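PDB 3BF7: esterase YbfF from Escherichia coli, which probably hydrolyses ester and thioester substrates, as an alpha/beta-hydrolase esterase that carries a helical cap. Local coordinates for residues A66-L71 / T99-D104; N44-D49 / L78-A83. The protein carries 1 engineered substitution. One frame throughout, in Å; residues are numbered along the deposited sequence.

Contact 1: residues A66-L71 / T99-D104; sequences AMAQDL and TALAPD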
loop_
_atom_site.group_PDB
_atom_site.type_symbol
_atom_site.label_atom_id
_atom_site.label_comp_id
_atom_site.label_asym_id
_atom_site.label_seq_id
_atom_site.Cartn_x
_atom_site.Cartn_y
_atom_site.Cartn_z
ATOM N N ALA A 66 -3.097 8.230 -11.828
ATOM C CA ALA A 66 -2.249 9.285 -11.279
ATOM C C ALA A 66 -1.200 8.705 -10.332
ATOM O O ALA A 66 -0.025 9.075 -10.391
ATOM C CB ALA A 66 -3.101 10.319 -10.549
ATOM N N MET A 67 -1.625 7.795 -9.458
ATOM C CA MET A 67 -0.704 7.171 -8.518
ATOM C C MET A 67 0.305 6.297 -9.261
ATOM O O MET A 67 1.462 6.199 -8.857
ATOM C CB MET A 67 -1.478 6.356 -7.477
ATOM C CG MET A 67 -2.192 7.231 -6.451
ATOM S SD MET A 67 -3.007 6.315 -5.122
ATOM C CE MET A 67 -4.725 6.530 -5.566
ATOM N N ALA A 68 -0.129 5.674 -10.352
ATOM C CA ALA A 68 0.766 4.836 -11.146
ATOM C C ALA A 68 1.818 5.728 -11.806
ATOM O O ALA A 68 3.003 5.397 -11.826
ATOM C CB ALA A 68 -0.025 4.075 -12.205
ATOM N N GLN A 69 1.381 6.862 -12.344
ATOM C CA GLN A 69 2.303 7.796 -12.983
ATOM C C GLN A 69 3.326 8.300 -11.969
ATOM O O GLN A 69 4.495 8.498 -12.305
ATOM C CB GLN A 69 1.546 8.988 -13.570
ATOM C CG GLN A 69 2.456 10.023 -14.219
ATOM C CD GLN A 69 3.124 9.502 -15.473
ATOM O OE1 GLN A 69 2.452 9.085 -16.418
ATOM N NE2 GLN A 69 4.452 9.525 -15.493
ATOM N N ASP A 70 2.887 8.520 -10.733
ATOM C CA ASP A 70 3.800 8.980 -9.689
ATOM C C ASP A 70 4.931 7.963 -9.533
ATOM O O ASP A 70 6.082 8.335 -9.313
ATOM C CB ASP A 70 3.081 9.117 -8.344
ATOM C CG ASP A 70 2.078 10.254 -8.312
ATOM O OD1 ASP A 70 1.288 10.289 -7.346
ATOM O OD2 ASP A 70 2.078 11.113 -9.224
ATOM N N LEU A 71 4.595 6.679 -9.627
ATOM C CA LEU A 71 5.601 5.635 -9.498
ATOM C C LEU A 71 6.585 5.722 -10.664
ATOM O O LEU A 71 7.790 5.573 -10.476
ATOM C CB LEU A 71 4.935 4.252 -9.432
ATOM C CG LEU A 71 4.049 4.014 -8.194
ATOM C CD1 LEU A 71 3.402 2.640 -8.267
ATOM C CD2 LEU A 71 4.882 4.135 -6.924
ATOM N N THR A 99 0.764 -1.629 -14.145
ATOM C CA THR A 99 0.927 -2.621 -15.207
ATOM C C THR A 99 0.241 -2.176 -16.495
ATOM O O THR A 99 0.659 -2.559 -17.586
ATOM C CB THR A 99 0.362 -4.020 -14.824
ATOM O OG1 THR A 99 -1.065 -3.962 -14.713
ATOM C CG2 THR A 99 0.965 -4.505 -13.516
ATOM N N ALA A 100 -0.807 -1.369 -16.370
ATOM C CA ALA A 100 -1.532 -0.886 -17.539
ATOM C C ALA A 100 -0.878 0.360 -18.126
ATOM O O ALA A 100 -0.901 0.570 -19.339
ATOM C CB ALA A 100 -2.980 -0.587 -17.167
ATOM N N LEU A 101 -0.283 1.176 -17.264
ATOM C CA LEU A 101 0.348 2.415 -17.700
ATOM C C LEU A 101 1.757 2.256 -18.266
ATOM O O LEU A 101 2.067 2.809 -19.323
ATOM C CB LEU A 101 0.378 3.419 -16.540
ATOM C CG LEU A 101 0.859 4.829 -16.890
ATOM C CD1 LEU A 101 -0.108 5.464 -17.878
ATOM C CD2 LEU A 101 0.955 5.669 -15.628
ATOM N N ALA A 102 2.606 1.508 -17.567
ATOM C CA ALA A 102 3.987 1.314 -18.007
ATOM C C ALA A 102 4.492 -0.068 -17.610
ATOM O O ALA A 102 5.365 -0.202 -16.752
ATOM C CB ALA A 102 4.875 2.391 -17.398
ATOM N N PRO A 103 3.960 -1.118 -18.250
ATOM C CA PRO A 103 4.367 -2.493 -17.945
ATOM C C PRO A 103 5.864 -2.782 -18.029
ATOM O O PRO A 103 6.378 -3.612 -17.277
ATOM C CB PRO A 103 3.554 -3.323 -18.940
ATOM C CG PRO A 103 3.375 -2.386 -20.099
ATOM C CD PRO A 103 3.050 -1.085 -19.409
ATOM N N ASP A 104 6.563 -2.103 -18.930
ATOM C CA ASP A 104 7.995 -2.333 -19.085
ATOM C C ASP A 104 8.825 -1.860 -17.894
ATOM O O ASP A 104 10.013 -2.175 -17.796
ATOM C CB ASP A 104 8.507 -1.669 -20.367
ATOM C CG ASP A 104 7.861 -2.240 -21.617
ATOM O OD1 ASP A 104 7.693 -3.476 -21.688
ATOM O OD2 ASP A 104 7.530 -1.457 -22.530
#
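Leu101 turns CG away from its own backbone N (chi1 -173°), which brings CD2 up to helix 64-78. In Gln69 a bend at chi2 (68°) folds the amide round until OE1 faces the leucine methyl. CD2 of Leu101 lies 3.9 Å from CB of Ala68. It comes closer still to the backbone N of Gln69, at 3.5 Å, and OE1 of Gln69 is 3.8 Å from the same CD2. All the close approaches thus meet at one methyl, which touches the glutamine at its backbone and at its amide end; the two side chains cross at about a right angle. The short side chain of Ala68 is consistent with the 7.0 Å between its CA and that of Leu101, and its CB also touches Ala97, one turn back on helix 90-101. Leu101 is the last residue of that helix, which follows the probable nucleophile elbow after strand 83-88, so the contact packs two neighbouring helices of the alpha/beta-hydrolase fold. The amide of Gln69 finds its polar partner in Asp73, to which NE2 hydrogen-bonds. No hydrogen bond joins the two segments, and the 116 Å² they bury rests on van der Waals packing centred on CD2 of Leu101.

Contact 2: residues N44-D49 / L78-A83; sequences NIIQVD and LQIDKA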
loop_
_atom_site.group_PDB
_atom_site.type_symbol
_atom_site.label_atom_id
_atom_site.label_comp_id
_atom_site.label_asym_id
_atom_site.label_seq_id
_atom_site.Cartn_x
_atom_site.Cartn_y
_atom_site.Cartn_z
ATOM N N ASN A 44 18.018 -3.587 -3.571
ATOM C CA ASN A 44 18.026 -2.166 -3.273
ATOM C C ASN A 44 16.545 -1.958 -2.969
ATOM O O ASN A 44 15.688 -2.552 -3.632
ATOM C CB ASN A 44 18.423 -1.323 -4.486
ATOM C CG ASN A 44 19.910 -1.354 -4.757
ATOM O OD1 ASN A 44 20.706 -1.681 -3.877
ATOM N ND2 ASN A 44 20.297 -0.994 -5.975
ATOM N N ILE A 45 16.244 -1.144 -1.967
ATOM C CA ILE A 45 14.862 -0.899 -1.577
ATOM C C ILE A 45 14.481 0.566 -1.702
ATOM O O ILE A 45 15.290 1.455 -1.430
ATOM C CB ILE A 45 14.618 -1.315 -0.107
ATOM C CG1 ILE A 45 14.966 -2.792 0.092
ATOM C CG2 ILE A 45 13.175 -1.029 0.286
ATOM C CD1 ILE A 45 14.134 -3.743 -0.728
ATOM N N ILE A 46 13.243 0.806 -2.123
ATOM C CA ILE A 46 12.710 2.157 -2.235
ATOM C C ILE A 46 11.339 2.151 -1.565
ATOM O O ILE A 46 10.411 1.484 -2.034
ATOM C CB ILE A 46 12.534 2.617 -3.704
ATOM C CG1 ILE A 46 13.879 2.604 -4.438
ATOM C CG2 ILE A 46 11.936 4.021 -3.734
ATOM C CD1 ILE A 46 14.296 1.240 -4.941
ATOM N N GLN A 47 11.222 2.866 -0.454
ATOM C CA GLN A 47 9.958 2.972 0.265
ATOM C C GLN A 47 9.385 4.341 -0.078
ATOM O O GLN A 47 10.035 5.358 0.154
ATOM C CB GLN A 47 10.192 2.858 1.772
ATOM C CG GLN A 47 10.616 1.464 2.220
ATOM C CD GLN A 47 11.171 1.434 3.629
ATOM O OE1 GLN A 47 12.366 1.215 3.832
ATOM N NE2 GLN A 47 10.308 1.656 4.612
ATOM N N VAL A 48 8.178 4.378 -0.629
ATOM C CA VAL A 48 7.581 5.649 -1.014
ATOM C C VAL A 48 6.407 6.088 -0.160
ATOM O O VAL A 48 5.728 5.273 0.471
ATOM C CB VAL A 48 7.052 5.612 -2.480
ATOM C CG1 VAL A 48 8.091 5.014 -3.401
ATOM C CG2 VAL A 48 5.743 4.818 -2.559
ATOM N N ASP A 49 6.193 7.399 -0.137
ATOM C CA ASP A 49 5.019 7.965 0.509
ATOM C C ASP A 49 4.115 8.223 -0.698
ATOM O O ASP A 49 4.518 8.892 -1.654
ATOM C CB ASP A 49 5.303 9.314 1.181
ATOM C CG ASP A 49 5.731 9.185 2.633
ATOM O OD1 ASP A 49 5.314 8.222 3.316
ATOM O OD2 ASP A 49 6.472 10.083 3.097
ATOM N N LEU A 78 15.036 8.439 -9.959
ATOM C CA LEU A 78 16.117 7.630 -9.404
ATOM C C LEU A 78 16.885 6.892 -10.492
ATOM O O LEU A 78 17.824 6.150 -10.205
ATOM C CB LEU A 78 15.556 6.617 -8.404
ATOM C CG LEU A 78 14.808 7.211 -7.202
ATOM C CD1 LEU A 78 14.311 6.082 -6.314
ATOM C CD2 LEU A 78 15.738 8.136 -6.423
ATOM N N GLN A 79 16.485 7.110 -11.740
ATOM C CA GLN A 79 17.123 6.478 -12.889
ATOM C C GLN A 79 17.081 4.953 -12.821
ATOM O O GLN A 79 18.083 4.279 -13.066
ATOM C CB GLN A 79 18.572 6.961 -13.019
ATOM C CG GLN A 79 18.695 8.461 -13.244
ATOM C CD GLN A 79 20.124 8.901 -13.495
ATOM O OE1 GLN A 79 21.006 8.689 -12.664
ATOM N NE2 GLN A 79 20.357 9.520 -14.646
ATOM N N ILE A 80 15.911 4.419 -12.485
ATOM C CA ILE A 80 15.697 2.978 -12.402
ATOM C C ILE A 80 14.837 2.568 -13.594
ATOM O O ILE A 80 13.721 3.060 -13.751
ATOM C CB ILE A 80 14.960 2.596 -11.099
ATOM C CG1 ILE A 80 15.839 2.918 -9.889
ATOM C CG2 ILE A 80 14.593 1.117 -11.118
ATOM C CD1 ILE A 80 15.169 2.654 -8.557
ATOM N N ASP A 81 15.351 1.670 -14.427
ATOM C CA ASP A 81 14.614 1.228 -15.607
ATOM C C ASP A 81 13.452 0.293 -15.297
ATOM O O ASP A 81 12.382 0.408 -15.891
ATOM C CB ASP A 81 15.560 0.544 -16.598
ATOM C CG ASP A 81 16.603 1.493 -17.159
ATOM O OD1 ASP A 81 16.217 2.551 -17.699
ATOM O OD2 ASP A 81 17.807 1.176 -17.063
ATOM N N LYS A 82 13.663 -0.636 -14.372
ATOM C CA LYS A 82 12.619 -1.589 -14.016
ATOM C C LYS A 82 12.757 -2.009 -12.561
ATOM O O LYS A 82 13.867 -2.138 -12.045
ATOM C CB LYS A 82 12.711 -2.815 -14.929
ATOM C CG LYS A 82 11.638 -3.867 -14.698
ATOM C CD LYS A 82 11.816 -5.054 -15.639
ATOM C CE LYS A 82 13.156 -5.744 -15.424
ATOM N NZ LYS A 82 13.344 -6.913 -16.331
ATOM N N ALA A 83 11.626 -2.220 -11.899
ATOM C CA ALA A 83 11.647 -2.625 -10.504
ATOM C C ALA A 83 10.514 -3.575 -10.177
ATOM O O ALA A 83 9.525 -3.662 -10.903
ATOM C CB ALA A 83 11.553 -1.398 -9.603
#
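This is a purely apolar strand-to-loop contact on one face of the central sheet, within the beta-alpha-beta crossover that runs from strand 45-48 through helix 64-78 to strand 83-88, with strand 19-22 lying between the two strands. The evidence is two side-chain contacts made by separate parts of Ile46. Its CG1 methylene lies 4.0 Å from CD1 of Leu78, and its CG2 methyl is 4.1 Å from that same CD1; the two side chains lie alongside each other, pointing opposite ways. The far end does something else: CD1 of Ile46 meets CD1 of Ile80 tip to tip at 4.0 Å. A chi2 of 81° turns CD1 of Ile46 away from the extended course, whereas Ile80 keeps its own chain extended (chi2 177°) and reaches across. Gln79 takes positive phi (59°) in a Schellman motif after the helix, consistent with Leu78 and Ile80 both pointing toward the strand. The backbones stay well apart, with 9.6 Å between CA of Ile46 and CA of Ala83. Ile46 also packs on Ile5 of strand 5-8, and Ile80 on Pro18. With no polar bond across the 104 Å² interface, hydrophobic burial of branched side chains accounts for the cohesion between these segments.

Overall arrangement
From the N terminus, residues 44-49 of contact 2, around strand 45-48, come first among the four segments. Helix 64-78 follows, giving residues 66-71 to contact 1; its C-terminal end and the loop after it, residues 78-83, then close contact 2 across 28 intervening residues. The chain runs on through strand 83-88 and helix 90-101 to residues 99-104, which close contact 1 across 27. The segments alternate, so the two loops cross. Contact 1 joins two helices, contact 2 the sheet to a helix-strand connection, and helix 64-78 belongs to both. Their centres are 13 Å apart, and they meet directly where Asp104 O lies 3.9 Å from Lys82 CG.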